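PDB 3NIV: glutathione S-transferase from Legionella pneumophila subsp. pneumophila str. Philadelphia 1, which probably acts as a zeta-class glutathione transferase, isomerising maleylacetoacetate to fumarylacetoacetate with the help of glutathione. Local coordinates for residues Ile4-Phe9 with Glu29-Leu35; Ala13-Val17 with Ser69-Ile73; Pro57-Ile61 with Ile72-Leu76. All coordinates share one frame; numbering follows the deposited sequence.

Contact 1. Residues Ile4-Phe9 with Glu29-Leu35; sequences ILYDYF and EKIEVHL
I31 lies alongside Y6 on one face of two neighbouring parallel strands, 5-7 and 30-32, which helix 12-23 connects into the first beta-alpha-beta unit of the thioredoxin-like N-terminal domain. L5 N bonds to E29 O, D7 N to I31 O and V33 N to D7 O, the last 2.9 Å long and nearly straight at 169°; the bond from I31 N to L5 O is weak. A beta-branched residue suits such a strand, and I31 uses every carbon of its side chain. CB stands above the rim of the Y6 ring, 4.1 Å from Y6 CD2. From there the chain forks. CG2 meets the same Y6 CD2 at 3.7 Å, whereas CG1, kept beside the backbone N (chi1 -69°), leads toward I4. At the tip, CD1 comes within 3.6 Å of I4 CG2 and also makes an off-centre CH-pi contact with the Y6 ring.

The other face carries L5, packed on V17 and L21 of helix 12-23, and a cluster of charge. D7 OD1 forms a salt bridge with R18 of that helix, an acid and base pair well suited to a buried carboxylate. D7 OD2 lies 2.6 Å from E32 OE2, the two carboxylate planes turned 77° apart. K30 bends its chain back so that NZ forms a salt bridge at the anti lone pair of E32 OE2 (2.7 Å). With R18 and K30 nearby, and probably a proton held by one of the acids, so close an approach becomes tolerable. Further along, Y8, whose hydroxyl bonds to R10, has L35 CG over one ring face, and L35 CD1 reaches to 3.4 Å from Y8 CZ.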
loop_
_atom_site.group_PDB
_atom_site.type_symbol
_atom_site.label_atom_id
_atom_site.label_comp_id
_atom_site.label_asym_id
_atom_site.label_seq_id
_atom_site.Cartn_x
_atom_site.Cartn_y
_atom_site.Cartn_z
ATOM N N ILE A 4 13.635 16.290 -8.973
ATOM C CA ILE A 4 13.215 15.672 -10.229
ATOM C C ILE A 4 12.168 14.570 -10.072
ATOM O O ILE A 4 12.455 13.501 -9.540
ATOM C CB ILE A 4 14.399 15.047 -10.977
ATOM C CG1 ILE A 4 15.456 16.100 -11.298
ATOM C CG2 ILE A 4 13.916 14.373 -12.255
ATOM C CD1 ILE A 4 16.561 15.571 -12.193
ATOM N N LEU A 5 10.959 14.830 -10.558
ATOM C CA LEU A 5 9.934 13.794 -10.651
ATOM C C LEU A 5 9.921 13.188 -12.051
ATOM O O LEU A 5 9.867 13.916 -13.040
ATOM C CB LEU A 5 8.557 14.375 -10.336
ATOM C CG LEU A 5 7.374 13.432 -10.546
ATOM C CD1 LEU A 5 7.353 12.371 -9.463
ATOM C CD2 LEU A 5 6.059 14.192 -10.563
ATOM N N TYR A 6 9.994 11.864 -12.138
ATOM C CA TYR A 6 9.768 11.178 -13.403
ATOM C C TYR A 6 8.293 10.809 -13.471
ATOM O O TYR A 6 7.753 10.175 -12.561
ATOM C CB TYR A 6 10.671 9.956 -13.546
ATOM C CG TYR A 6 12.103 10.343 -13.793
ATOM C CD1 TYR A 6 12.890 10.832 -12.766
ATOM C CD2 TYR A 6 12.661 10.254 -15.059
ATOM C CE1 TYR A 6 14.195 11.213 -12.984
ATOM C CE2 TYR A 6 13.975 10.629 -15.286
ATOM C CZ TYR A 6 14.739 11.111 -14.242
ATOM O OH TYR A 6 16.050 11.494 -14.449
ATOM N N ASP A 7 7.641 11.236 -14.548
ATOM C CA ASP A 7 6.187 11.281 -14.578
ATOM C C ASP A 7 5.559 10.659 -15.826
ATOM O O ASP A 7 6.004 10.894 -16.952
ATOM C CB ASP A 7 5.722 12.735 -14.432
ATOM C CG ASP A 7 4.232 12.851 -14.194
ATOM O OD1 ASP A 7 3.708 12.178 -13.286
ATOM O OD2 ASP A 7 3.580 13.630 -14.910
ATOM N N TYR A 8 4.515 9.867 -15.602
ATOM C CA TYR A 8 3.656 9.393 -16.674
ATOM C C TYR A 8 2.252 9.963 -16.504
ATOM O O TYR A 8 1.623 9.793 -15.457
ATOM C CB TYR A 8 3.585 7.880 -16.669
ATOM C CG TYR A 8 2.693 7.341 -17.744
ATOM C CD1 TYR A 8 2.829 7.768 -19.059
ATOM C CD2 TYR A 8 1.722 6.408 -17.455
ATOM C CE1 TYR A 8 2.022 7.276 -20.055
ATOM C CE2 TYR A 8 0.911 5.907 -18.445
ATOM C CZ TYR A 8 1.067 6.342 -19.744
ATOM O OH TYR A 8 0.257 5.838 -20.723
ATOM N N PHE A 9 1.746 10.627 -17.535
ATOM C CA PHE A 9 0.550 11.436 -17.347
ATOM C C PHE A 9 -0.732 10.621 -17.141
ATOM O O PHE A 9 -1.692 11.100 -16.549
ATOM C CB PHE A 9 0.402 12.460 -18.478
ATOM C CG PHE A 9 -0.167 11.897 -19.734
ATOM C CD1 PHE A 9 -1.492 12.156 -20.084
ATOM C CD2 PHE A 9 0.614 11.120 -20.577
ATOM C CE1 PHE A 9 -2.036 11.640 -21.259
ATOM C CE2 PHE A 9 0.083 10.595 -21.756
ATOM C CZ PHE A 9 -1.255 10.859 -22.100
ATOM N N GLU A 29 10.691 19.442 -10.349
ATOM C CA GLU A 29 11.003 19.478 -11.764
ATOM C C GLU A 29 10.551 18.188 -12.439
ATOM O O GLU A 29 11.034 17.098 -12.112
ATOM C CB GLU A 29 12.504 19.671 -11.934
ATOM C CG GLU A 29 13.034 19.293 -13.287
ATOM C CD GLU A 29 14.411 19.872 -13.533
ATOM O OE1 GLU A 29 15.142 20.120 -12.544
ATOM O OE2 GLU A 29 14.755 20.084 -14.718
ATOM N N LYS A 30 9.633 18.327 -13.389
ATOM C CA LYS A 30 8.939 17.194 -13.991
ATOM C C LYS A 30 9.665 16.655 -15.223
ATOM O O LYS A 30 10.308 17.398 -15.957
ATOM C CB LYS A 30 7.492 17.590 -14.339
ATOM C CG LYS A 30 6.544 16.408 -14.575
ATOM C CD LYS A 30 5.086 16.758 -14.279
ATOM C CE LYS A 30 4.611 17.909 -15.154
ATOM N NZ LYS A 30 4.971 17.709 -16.601
ATOM N N ILE A 31 9.565 15.349 -15.426
ATOM C CA ILE A 31 10.165 14.688 -16.571
ATOM C C ILE A 31 9.188 13.667 -17.129
ATOM O O ILE A 31 9.013 12.591 -16.558
ATOM C CB ILE A 31 11.471 13.973 -16.201
ATOM C CG1 ILE A 31 12.553 14.997 -15.858
ATOM C CG2 ILE A 31 11.927 13.071 -17.347
ATOM C CD1 ILE A 31 13.952 14.441 -15.899
ATOM N N GLU A 32 8.559 14.008 -18.248
ATOM C CA GLU A 32 7.504 13.171 -18.810
ATOM C C GLU A 32 8.041 12.042 -19.663
ATOM O O GLU A 32 8.744 12.275 -20.641
ATOM C CB GLU A 32 6.521 14.019 -19.608
ATOM C CG GLU A 32 5.818 15.041 -18.764
ATOM C CD GLU A 32 4.852 14.411 -17.790
ATOM O OE1 GLU A 32 4.466 13.234 -17.995
ATOM O OE2 GLU A 32 4.471 15.098 -16.822
ATOM N N VAL A 33 7.697 10.818 -19.273
ATOM C CA VAL A 33 8.110 9.616 -19.979
ATOM C C VAL A 33 6.911 8.719 -20.258
ATOM O O VAL A 33 5.788 9.050 -19.889
ATOM C CB VAL A 33 9.121 8.800 -19.151
ATOM C CG1 VAL A 33 10.234 9.689 -18.624
ATOM C CG2 VAL A 33 8.415 8.074 -18.012
ATOM N N HIS A 34 7.162 7.571 -20.885
ATOM C CA HIS A 34 6.113 6.599 -21.198
ATOM C C HIS A 34 5.950 5.485 -20.156
ATOM O O HIS A 34 5.533 5.740 -19.031
ATOM C CB HIS A 34 6.343 6.014 -22.588
ATOM C CG HIS A 34 6.732 7.042 -23.597
ATOM N ND1 HIS A 34 5.845 7.985 -24.076
ATOM C CD2 HIS A 34 7.919 7.303 -24.198
ATOM C CE1 HIS A 34 6.465 8.771 -24.936
ATOM N NE2 HIS A 34 7.724 8.379 -25.028
ATOM N N LEU A 35 6.268 4.250 -20.528
ATOM C CA LEU A 35 6.021 3.115 -19.642
ATOM C C LEU A 35 7.096 2.029 -19.719
ATOM O O LEU A 35 7.696 1.800 -20.771
ATOM C CB LEU A 35 4.647 2.517 -19.938
ATOM C CG LEU A 35 3.467 3.279 -19.339
ATOM C CD1 LEU A 35 2.228 3.152 -20.216
ATOM C CD2 LEU A 35 3.195 2.778 -17.936
#

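Contact 2. Residues Ala13-Val17 with Ser69-Ile73; sequences ACYRV and SMAII
A13 and S69 bring the first turns of two helices together, the segment axes 9.4 Å apart and only 11° from parallel. A13 is small enough to let the helices approach here: its CB rests 3.9 Å from S69 OG.

R16 follows, its CB 4.1 Å from I73 CD1 and its chain extended from CG to NE, which carries the guanidinium back along the helix to the level of S69. NH1 there gives a hydrogen bond to S69 OG, 3.1 Å long and bent to 139°, with the oxygen slightly out of the guanidinium plane. A chi1 of 57° sets the S69 hydroxyl between the backbone N and the carbonyl carbon, on the side of R16. The long aliphatic part of R16 suits a buried place, since it packs against apolar neighbours while its head finds an oxygen.

V17, whose N bonds back to A13 O one turn earlier, completes the segment with a forked, compact side chain and touches S69 as A13 does. CG2 presses on S69 CB at 3.8 Å; CG1 meets I72 CG2 at 3.9 Å, the two branched side chains crossing at about a right angle.

Both helices belong to the thioredoxin-like domain. V17 also packs on P57, just before strand 58-61, while R16 lies on V103 and A104 of helix 90-106. Selenomethionine M70 touches A100 of that same helix, C170 of helix 166-180 and L101 of the second subunit, so the pair sits between the sheet, the helical domain and the dimer partner.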
loop_
_atom_site.group_PDB
_atom_site.type_symbol
_atom_site.label_atom_id
_atom_site.label_comp_id
_atom_site.label_asym_id
_atom_site.label_seq_id
_atom_site.Cartn_x
_atom_site.Cartn_y
_atom_site.Cartn_z
ATOM N N ALA A 13 -0.933 6.656 -9.698
ATOM C CA ALA A 13 0.141 6.834 -8.740
ATOM C C ALA A 13 0.793 8.193 -8.949
ATOM O O ALA A 13 1.017 8.933 -7.988
ATOM C CB ALA A 13 1.169 5.719 -8.887
ATOM N N CYS A 14 1.081 8.528 -10.206
ATOM C CA CYS A 14 1.741 9.795 -10.526
ATOM C C CYS A 14 0.868 11.000 -10.209
ATOM O O CYS A 14 1.361 12.079 -9.895
ATOM C CB CYS A 14 2.144 9.847 -11.996
ATOM S SG CYS A 14 3.630 8.919 -12.410
ATOM N N TYR A 15 -0.436 10.815 -10.319
ATOM C CA TYR A 15 -1.388 11.878 -10.014
ATOM C C TYR A 15 -1.291 12.206 -8.517
ATOM O O TYR A 15 -1.157 13.362 -8.134
ATOM C CB TYR A 15 -2.787 11.416 -10.444
ATOM C CG TYR A 15 -3.891 12.458 -10.489
ATOM C CD1 TYR A 15 -3.629 13.817 -10.343
ATOM C CD2 TYR A 15 -5.206 12.068 -10.710
ATOM C CE1 TYR A 15 -4.645 14.739 -10.390
ATOM C CE2 TYR A 15 -6.220 12.983 -10.758
ATOM C CZ TYR A 15 -5.943 14.320 -10.604
ATOM O OH TYR A 15 -6.990 15.213 -10.663
ATOM N N ARG A 16 -1.301 11.182 -7.672
ATOM C CA ARG A 16 -1.101 11.389 -6.232
ATOM C C ARG A 16 0.138 12.217 -5.945
ATOM O O ARG A 16 0.086 13.219 -5.231
ATOM C CB ARG A 16 -0.908 10.062 -5.518
ATOM C CG ARG A 16 -2.001 9.080 -5.723
ATOM C CD ARG A 16 -1.527 7.719 -5.276
ATOM N NE ARG A 16 -2.526 6.723 -5.616
ATOM C CZ ARG A 16 -2.333 5.421 -5.507
ATOM N NH1 ARG A 16 -1.169 4.979 -5.064
ATOM N NH2 ARG A 16 -3.302 4.577 -5.840
ATOM N N VAL A 17 1.268 11.769 -6.474
ATOM C CA VAL A 17 2.502 12.488 -6.250
ATOM C C VAL A 17 2.382 13.935 -6.697
ATOM O O VAL A 17 2.775 14.834 -5.974
ATOM C CB VAL A 17 3.689 11.826 -6.943
ATOM C CG1 VAL A 17 4.958 12.599 -6.633
ATOM C CG2 VAL A 17 3.828 10.394 -6.473
ATOM N N SER A 69 4.641 5.578 -4.802
ATOM C CA SER A 69 3.978 6.849 -4.532
ATOM C C SER A 69 3.744 7.129 -3.048
ATOM O O SER A 69 3.978 8.248 -2.592
ATOM C CB SER A 69 2.671 6.962 -5.334
ATOM O OG SER A 69 1.783 5.891 -5.052
HETATM N N MSE A 70 3.291 6.132 -2.294
HETATM C CA MSE A 70 3.100 6.322 -0.853
HETATM C C MSE A 70 4.429 6.584 -0.136
HETATM O O MSE A 70 4.510 7.437 0.746
HETATM C CB MSE A 70 2.377 5.133 -0.229
HETATM C CG MSE A 70 1.069 4.808 -0.911
HETATM SE SE MSE A 70 -0.117 6.370 -1.050
HETATM C CE MSE A 70 -0.729 6.441 0.811
ATOM N N ALA A 71 5.468 5.863 -0.544
ATOM C CA ALA A 71 6.805 6.075 -0.009
ATOM C C ALA A 71 7.332 7.444 -0.386
ATOM O O ALA A 71 7.917 8.131 0.436
ATOM C CB ALA A 71 7.765 4.988 -0.492
ATOM N N ILE A 72 7.138 7.828 -1.642
ATOM C CA ILE A 72 7.556 9.143 -2.124
ATOM C C ILE A 72 6.908 10.256 -1.305
ATOM O O ILE A 72 7.558 11.230 -0.901
ATOM C CB ILE A 72 7.190 9.326 -3.608
ATOM C CG1 ILE A 72 8.184 8.545 -4.486
ATOM C CG2 ILE A 72 7.117 10.815 -3.963
ATOM C CD1 ILE A 72 7.851 8.506 -5.958
ATOM N N ILE A 73 5.623 10.094 -1.041
ATOM C CA ILE A 73 4.875 11.126 -0.348
ATOM C C ILE A 73 5.348 11.273 1.099
ATOM O O ILE A 73 5.524 12.388 1.595
ATOM C CB ILE A 73 3.357 10.854 -0.446
ATOM C CG1 ILE A 73 2.866 11.202 -1.860
ATOM C CG2 ILE A 73 2.610 11.634 0.603
ATOM C CD1 ILE A 73 1.551 10.568 -2.241
#

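Contact 3. Residues Pro57-Ile61 with Ile72-Leu76; sequences PSLDI and IIDYL
The bond from L76 N to I72 O, 3.1 Å long, spaces by one helical turn two side chains that both touch L59 of strand 58-61, I72 directed at it and L76 reaching it with CD2. L59 meets them through a single methyl: CD2 lies 3.9 Å from I72 CG2 and 4.0 Å from L76 CD2. Its CG is swung away from the backbone N (chi1 -151°), so that CD2 meets both helical methyls. Leucine suits the spot because its branch point at CG carries the methyls far enough from the strand to reach the helix.

Toward the start of the strand I72 extends further. Its CD1 stops 3.9 Å from S58 CA and 4.1 Å from P57 CB. P57 follows a cis peptide bond, the cis-proline characteristic of the thioredoxin fold, and its ring also packs on A13 of helix 12-23.

At the far end I61 and Y75 come at each other from opposite directions. I61 CD1 sits over a face of the Y75 ring, 3.9 Å from its centroid and 30° off the normal, in a CH-pi contact; I61 CG2 meets Y75 OH at 3.5 Å. Y75 is long enough to span from helix to strand. This end also borders the second subunit, whose F91 packs on I61 and whose A94 packs on Y75.

The helix thus rests on the strand through methyls and a ring face, while S58, L59 and D60 pair through their backbones with Y6, L66 and I4. The fit therefore depends on shape, van der Waals contact and one CH-pi contact.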
loop_
_atom_site.group_PDB
_atom_site.type_symbol
_atom_site.label_atom_id
_atom_site.label_comp_id
_atom_site.label_asym_id
_atom_site.label_seq_id
_atom_site.Cartn_x
_atom_site.Cartn_y
_atom_site.Cartn_z
ATOM N N PRO A 57 5.492 6.463 -10.392
ATOM C CA PRO A 57 6.374 7.623 -10.272
ATOM C C PRO A 57 7.688 7.230 -9.623
ATOM O O PRO A 57 7.778 6.215 -8.941
ATOM C CB PRO A 57 5.589 8.555 -9.343
ATOM C CG PRO A 57 4.699 7.633 -8.570
ATOM C CD PRO A 57 4.269 6.630 -9.594
ATOM N N SER A 58 8.714 8.021 -9.868
ATOM C CA SER A 58 9.961 7.868 -9.152
ATOM C C SER A 58 10.589 9.237 -9.001
ATOM O O SER A 58 10.487 10.090 -9.883
ATOM C CB SER A 58 10.906 6.911 -9.872
ATOM O OG SER A 58 11.383 7.475 -11.080
ATOM N N LEU A 59 11.220 9.446 -7.860
ATOM C CA LEU A 59 11.808 10.723 -7.528
ATOM C C LEU A 59 13.326 10.598 -7.583
ATOM O O LEU A 59 13.895 9.655 -7.038
ATOM C CB LEU A 59 11.357 11.098 -6.127
ATOM C CG LEU A 59 11.226 12.557 -5.741
ATOM C CD1 LEU A 59 10.390 13.301 -6.766
ATOM C CD2 LEU A 59 10.588 12.612 -4.360
ATOM N N ASP A 60 13.983 11.525 -8.269
ATOM C CA ASP A 60 15.432 11.561 -8.227
ATOM C C ASP A 60 15.896 12.673 -7.315
ATOM O O ASP A 60 15.589 13.840 -7.539
ATOM C CB ASP A 60 16.048 11.742 -9.607
ATOM C CG ASP A 60 17.554 11.945 -9.535
ATOM O OD1 ASP A 60 18.310 10.993 -9.839
ATOM O OD2 ASP A 60 17.982 13.052 -9.136
ATOM N N ILE A 61 16.647 12.284 -6.289
ATOM C CA ILE A 61 17.157 13.189 -5.271
ATOM C C ILE A 61 18.678 13.210 -5.347
ATOM O O ILE A 61 19.355 12.392 -4.722
ATOM C CB ILE A 61 16.738 12.718 -3.876
ATOM C CG1 ILE A 61 15.238 12.424 -3.849
ATOM C CG2 ILE A 61 17.081 13.763 -2.847
ATOM C CD1 ILE A 61 14.821 11.450 -2.764
ATOM N N ILE A 72 7.138 7.828 -1.642
ATOM C CA ILE A 72 7.556 9.143 -2.124
ATOM C C ILE A 72 6.908 10.256 -1.305
ATOM O O ILE A 72 7.558 11.230 -0.901
ATOM C CB ILE A 72 7.190 9.326 -3.608
ATOM C CG1 ILE A 72 8.184 8.545 -4.486
ATOM C CG2 ILE A 72 7.117 10.815 -3.963
ATOM C CD1 ILE A 72 7.851 8.506 -5.958
ATOM N N ILE A 73 5.623 10.094 -1.041
ATOM C CA ILE A 73 4.875 11.126 -0.348
ATOM C C ILE A 73 5.348 11.273 1.099
ATOM O O ILE A 73 5.524 12.388 1.595
ATOM C CB ILE A 73 3.357 10.854 -0.446
ATOM C CG1 ILE A 73 2.866 11.202 -1.860
ATOM C CG2 ILE A 73 2.610 11.634 0.603
ATOM C CD1 ILE A 73 1.551 10.568 -2.241
ATOM N N ASP A 74 5.579 10.144 1.759
ATOM C CA ASP A 74 6.048 10.146 3.139
ATOM C C ASP A 74 7.424 10.800 3.270
ATOM O O ASP A 74 7.711 11.474 4.260
ATOM C CB ASP A 74 6.061 8.721 3.703
ATOM C CG ASP A 74 4.687 8.275 4.208
ATOM O OD1 ASP A 74 3.780 9.127 4.359
ATOM O OD2 ASP A 74 4.514 7.064 4.470
ATOM N N TYR A 75 8.262 10.609 2.256
ATOM C CA TYR A 75 9.557 11.281 2.184
ATOM C C TYR A 75 9.359 12.796 2.142
ATOM O O TYR A 75 9.908 13.528 2.960
ATOM C CB TYR A 75 10.356 10.800 0.960
ATOM C CG TYR A 75 11.685 11.506 0.763
ATOM C CD1 TYR A 75 12.834 11.063 1.406
ATOM C CD2 TYR A 75 11.791 12.609 -0.077
ATOM C CE1 TYR A 75 14.051 11.713 1.227
ATOM C CE2 TYR A 75 13.000 13.260 -0.259
ATOM C CZ TYR A 75 14.123 12.808 0.394
ATOM O OH TYR A 75 15.324 13.455 0.213
ATOM N N LEU A 76 8.561 13.263 1.191
ATOM C CA LEU A 76 8.272 14.682 1.094
ATOM C C LEU A 76 7.793 15.185 2.443
ATOM O O LEU A 76 8.332 16.142 2.987
ATOM C CB LEU A 76 7.219 14.947 0.019
ATOM C CG LEU A 76 7.625 14.455 -1.372
ATOM C CD1 LEU A 76 6.497 14.617 -2.372
ATOM C CD2 LEU A 76 8.887 15.167 -1.857
#

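Overall arrangement
All three contacts lie in the thioredoxin-like domain. Contact 1 is a surface contact, strand against strand, and combines main-chain pairing with a charged cluster and aromatic packing. Contacts 2 and 3 are buried and share helix 69-79: one sets it against helix 12-23 through apolar packing and one arginine-serine bond, the other against strand 58-61 by apolar packing and a CH-pi contact. P57 joins these two, its CG lying 3.9 Å from S69 CB. Contact 1 meets contact 3 through backbone pairing of strands 5-7 and 58-61, and meets contact 2 where D7 packs on C14. Contacts 2 and 3 also touch the second subunit, whereas contact 1 does not.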